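Long-range contact in putative pyridoxamine 5-phosphate-dependent dehydrase, Wbdk (Escherichia coli, PDB 2GMS), which removes the C3'-hydroxyl group from GDP-4-keto-6-deoxy-D-mannose, a coenzyme B6-dependent step in the biosynthesis of L-colitose for the O-antigen: residues A[158-163]-A[176-181]. Numbering follows the deposited sequence.
With P0P ([4-(dihydroxymethyl)-5-hydroxy-6-methylpyridin-3-yl]methyl dihydrogen phosphate), chain D.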
ATOM      1  N   LEU A 158     -19.614  14.158   2.190  1.00 20.72           N
ATOM      2  CA  LEU A 158     -18.581  14.912   2.835  1.00 18.79           C
ATOM      3  C   LEU A 158     -17.521  13.943   3.301  1.00 20.47           C
ATOM      4  O   LEU A 158     -17.837  12.952   3.960  1.00 22.83           O
ATOM      5  CB  LEU A 158     -19.113  15.621   4.077  1.00 20.38           C
ATOM      6  CG  LEU A 158     -17.986  16.334   4.837  1.00 31.22           C
ATOM      7  CD1 LEU A 158     -17.448  17.499   4.019  1.00 26.46           C
ATOM      8  CD2 LEU A 158     -18.522  16.886   6.155  1.00 30.42           C
ATOM      9  N   LEU A 159     -16.281  14.230   2.946  1.00 21.63           N
ATOM     10  CA  LEU A 159     -15.183  13.393   3.366  1.00 25.41           C
ATOM     11  C   LEU A 159     -14.152  14.232   4.093  1.00 20.69           C
ATOM     12  O   LEU A 159     -14.094  15.454   3.917  1.00 20.65           O
ATOM     13  CB  LEU A 159     -14.524  12.668   2.187  1.00 21.17           C
ATOM     14  CG  LEU A 159     -15.504  11.785   1.435  1.00 22.03           C
ATOM     15  CD1 LEU A 159     -14.827  11.391   0.141  1.00 19.02           C
ATOM     16  CD2 LEU A 159     -15.809  10.517   2.250  1.00 19.59           C
ATOM     17  N   GLU A 160     -13.323  13.554   4.895  1.00 20.71           N
ATOM     18  CA  GLU A 160     -12.261  14.218   5.624  1.00 19.66           C
ATOM     19  C   GLU A 160     -10.905  13.538   5.562  1.00 15.94           C
ATOM     20  O   GLU A 160     -10.758  12.357   5.867  1.00 18.64           O
ATOM     21  CB  GLU A 160     -12.547  14.335   7.135  1.00 22.98           C
ATOM     22  CG  GLU A 160     -13.664  15.295   7.563  1.00 19.93           C
ATOM     23  CD  GLU A 160     -13.813  15.284   9.052  1.00 21.00           C
ATOM     24  OE1 GLU A 160     -13.049  15.906   9.781  1.00 23.56           O
ATOM     25  OE2 GLU A 160     -14.786  14.512   9.477  1.00 20.77           O
ATOM     26  N   ASP A 161      -9.898  14.325   5.212  1.00 15.59           N
ATOM     27  CA  ASP A 161      -8.537  13.859   5.295  1.00 17.94           C
ATOM     28  C   ASP A 161      -8.100  14.502   6.622  1.00 19.38           C
ATOM     29  O   ASP A 161      -7.904  15.722   6.694  1.00 21.98           O
ATOM     30  CB  ASP A 161      -7.637  14.318   4.130  1.00 13.55           C
ATOM     31  CG  ASP A 161      -6.187  13.964   4.329  1.00 26.99           C
ATOM     32  OD1 ASP A 161      -5.688  13.792   5.444  1.00 22.84           O
ATOM     33  OD2 ASP A 161      -5.505  13.864   3.194  1.00 26.14           O
ATOM     34  N   ASN A 162      -8.022  13.687   7.684  1.00 18.57           N
ATOM     35  CA  ASN A 162      -7.656  14.161   9.015  1.00 16.78           C
ATOM     36  C   ASN A 162      -6.242  13.730   9.424  1.00 16.38           C
ATOM     37  O   ASN A 162      -5.940  13.608  10.621  1.00 18.05           O
ATOM     38  CB  ASN A 162      -8.666  13.669  10.082  1.00 19.86           C
ATOM     39  CG  ASN A 162      -8.668  14.556  11.314  1.00 18.79           C
ATOM     40  OD1 ASN A 162      -8.693  15.776  11.163  1.00 23.03           O
ATOM     41  ND2 ASN A 162      -8.631  13.963  12.513  1.00 17.64           N
ATOM     42  N   CYS A 163      -5.395  13.525   8.413  1.00 16.61           N
ATOM     43  CA  CYS A 163      -4.018  13.103   8.607  1.00 16.54           C
ATOM     44  C   CYS A 163      -3.138  14.041   9.425  1.00 21.20           C
ATOM     45  O   CYS A 163      -2.102  13.617   9.907  1.00 18.28           O
ATOM     46  CB  CYS A 163      -3.329  12.642   7.310  1.00 14.21           C
ATOM     47  SG  CYS A 163      -4.101  11.113   6.729  1.00 19.08           S
ATOM     48  N   GLY A 176     -12.632  14.202  11.886  1.00 24.99           N
ATOM     49  CA  GLY A 176     -12.462  12.901  11.255  1.00 18.19           C
ATOM     50  C   GLY A 176     -13.767  12.123  11.300  1.00 20.17           C
ATOM     51  O   GLY A 176     -13.953  11.158  10.554  1.00 24.67           O
ATOM     52  N   THR A 177     -14.669  12.582  12.180  1.00 21.42           N
ATOM     53  CA  THR A 177     -15.958  11.924  12.398  1.00 22.36           C
ATOM     54  C   THR A 177     -17.109  12.651  11.783  1.00 17.52           C
ATOM     55  O   THR A 177     -18.231  12.168  11.849  1.00 22.83           O
ATOM     56  CB  THR A 177     -16.303  11.652  13.891  1.00 18.57           C
ATOM     57  OG1 THR A 177     -16.488  12.883  14.560  1.00 22.85           O
ATOM     58  CG2 THR A 177     -15.191  10.871  14.565  1.00 17.72           C
ATOM     59  N   PHE A 178     -16.827  13.807  11.221  1.00 19.78           N
ATOM     60  CA  PHE A 178     -17.864  14.581  10.611  1.00 17.40           C
ATOM     61  C   PHE A 178     -18.291  14.008   9.271  1.00 31.36           C
ATOM     62  O   PHE A 178     -19.482  13.957   8.956  1.00 27.92           O
ATOM     63  CB  PHE A 178     -17.459  16.047  10.424  1.00 14.63           C
ATOM     64  CG  PHE A 178     -17.338  16.754  11.737  1.00 20.87           C
ATOM     65  CD1 PHE A 178     -16.150  16.762  12.469  1.00 22.04           C
ATOM     66  CD2 PHE A 178     -18.435  17.422  12.278  1.00 26.54           C
ATOM     67  CE1 PHE A 178     -16.052  17.437  13.692  1.00 22.66           C
ATOM     68  CE2 PHE A 178     -18.352  18.101  13.498  1.00 21.68           C
ATOM     69  CZ  PHE A 178     -17.155  18.116  14.209  1.00 24.18           C
ATOM     70  N   GLY A 179     -17.310  13.592   8.456  1.00 31.28           N
ATOM     71  CA  GLY A 179     -17.627  13.063   7.141  1.00 32.23           C
ATOM     72  C   GLY A 179     -18.030  11.592   7.110  1.00 19.25           C
ATOM     73  O   GLY A 179     -17.855  10.860   8.086  1.00 36.21           O
ATOM     74  N   LEU A 180     -18.562  11.159   5.964  1.00 23.02           N
ATOM     75  CA  LEU A 180     -18.946   9.759   5.826  1.00 18.62           C
ATOM     76  C   LEU A 180     -17.761   8.897   6.258  1.00 23.24           C
ATOM     77  O   LEU A 180     -17.922   7.846   6.892  1.00 18.97           O
ATOM     78  CB  LEU A 180     -19.367   9.424   4.380  1.00 23.43           C
ATOM     79  CG  LEU A 180     -19.657   7.949   4.094  1.00 27.01           C
ATOM     80  CD1 LEU A 180     -20.911   7.497   4.832  1.00 21.99           C
ATOM     81  CD2 LEU A 180     -19.863   7.796   2.587  1.00 21.67           C
ATOM     82  N   MET A 181     -16.563   9.358   5.918  1.00 26.46           N
ATOM     83  CA  MET A 181     -15.357   8.679   6.312  1.00 20.68           C
ATOM     84  C   MET A 181     -14.371   9.762   6.686  1.00 25.29           C
ATOM     85  O   MET A 181     -14.501  10.911   6.246  1.00 24.16           O
ATOM     86  CB  MET A 181     -14.754   7.852   5.168  1.00 18.18           C
ATOM     87  CG  MET A 181     -15.299   6.440   5.058  1.00 19.17           C
ATOM     88  SD  MET A 181     -14.721   5.544   3.592  1.00 25.09           S
ATOM     89  CE  MET A 181     -15.738   6.246   2.267  1.00 18.74           C
TER
HETATM   90  O3  P0P D 400      -0.516  15.556   5.721  1.00 21.71           O
HETATM   91  N1  P0P D 400      -2.827  13.580   3.881  1.00 20.16           N
HETATM   92  C2  P0P D 400      -2.302  14.621   4.496  1.00 20.97           C
HETATM   93  C2A P0P D 400      -3.051  15.929   4.577  1.00 17.81           C
HETATM   94  C3  P0P D 400      -1.068  14.516   5.075  1.00 23.36           C
HETATM   95  C4  P0P D 400      -0.387  13.302   5.002  1.00 25.28           C
HETATM   96  C4A P0P D 400       0.957  13.186   5.682  1.00 37.67           C
HETATM   97  O4A P0P D 400       1.102  14.235   6.607  1.00 33.07           O
HETATM   98  O4B P0P D 400       1.995  13.248   4.752  1.00 49.92           O
HETATM   99  C5  P0P D 400      -0.916  12.210   4.275  1.00 16.83           C
HETATM  100  C6  P0P D 400      -2.182  12.409   3.782  1.00 16.60           C
HETATM  101  C5A P0P D 400      -0.197  11.056   4.366  1.00 21.29           C
HETATM  102  O4P P0P D 400      -0.108  10.189   5.405  1.00 26.52           O
HETATM  103  P   P0P D 400       1.104   9.157   5.252  1.00 17.81           P
HETATM  104  O1P P0P D 400       2.342   9.965   5.257  1.00 18.73           O
HETATM  105  O2P P0P D 400       1.028   8.243   6.579  1.00 20.21           O
HETATM  106  O3P P0P D 400       1.007   8.247   3.928  1.00 17.95           O
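Two backbone bonds join strand 157-161 to the loop that leads into strand 181-185: L180 N gives to L158 O at 2.8 Å, and E160 N gives to M181 O at 3.2 Å. Just before L180, G179 runs close beside the strand, its CA 3.2 Å from L158 O. The main polar grip comes from E160. Its chain is extended beyond CG (chi2 180°), which carries the carboxylate into the curve of 176-179. There E160 OE2 accepts from G179 N on its anti side at 2.9 Å and, through a weak, bent bond, from F178 N. E160 OE1 is met by G176 N at 2.7 Å from above the carboxylate plane, and N136 is a second donor to it. Backbone amides thus satisfy much of this buried charge and probably stabilise its ionised form. The F178 ring turns an edge to OE2 and stacks on F144. On the side facing helix 58-68, L159 and M181 lie side by side, CD2 of L159 4.1 Å from CB of M181. Past the carboxylate grip, D161 accepts the N-H of C163 in an Asx turn, while its OD2 sits 2.8 Å from the pyridine N1 of the bound hydrated PLP. An aspartate facing this nitrogen is characteristic of the cofactor site in PLP enzymes of the aspartate aminotransferase fold (fold type I).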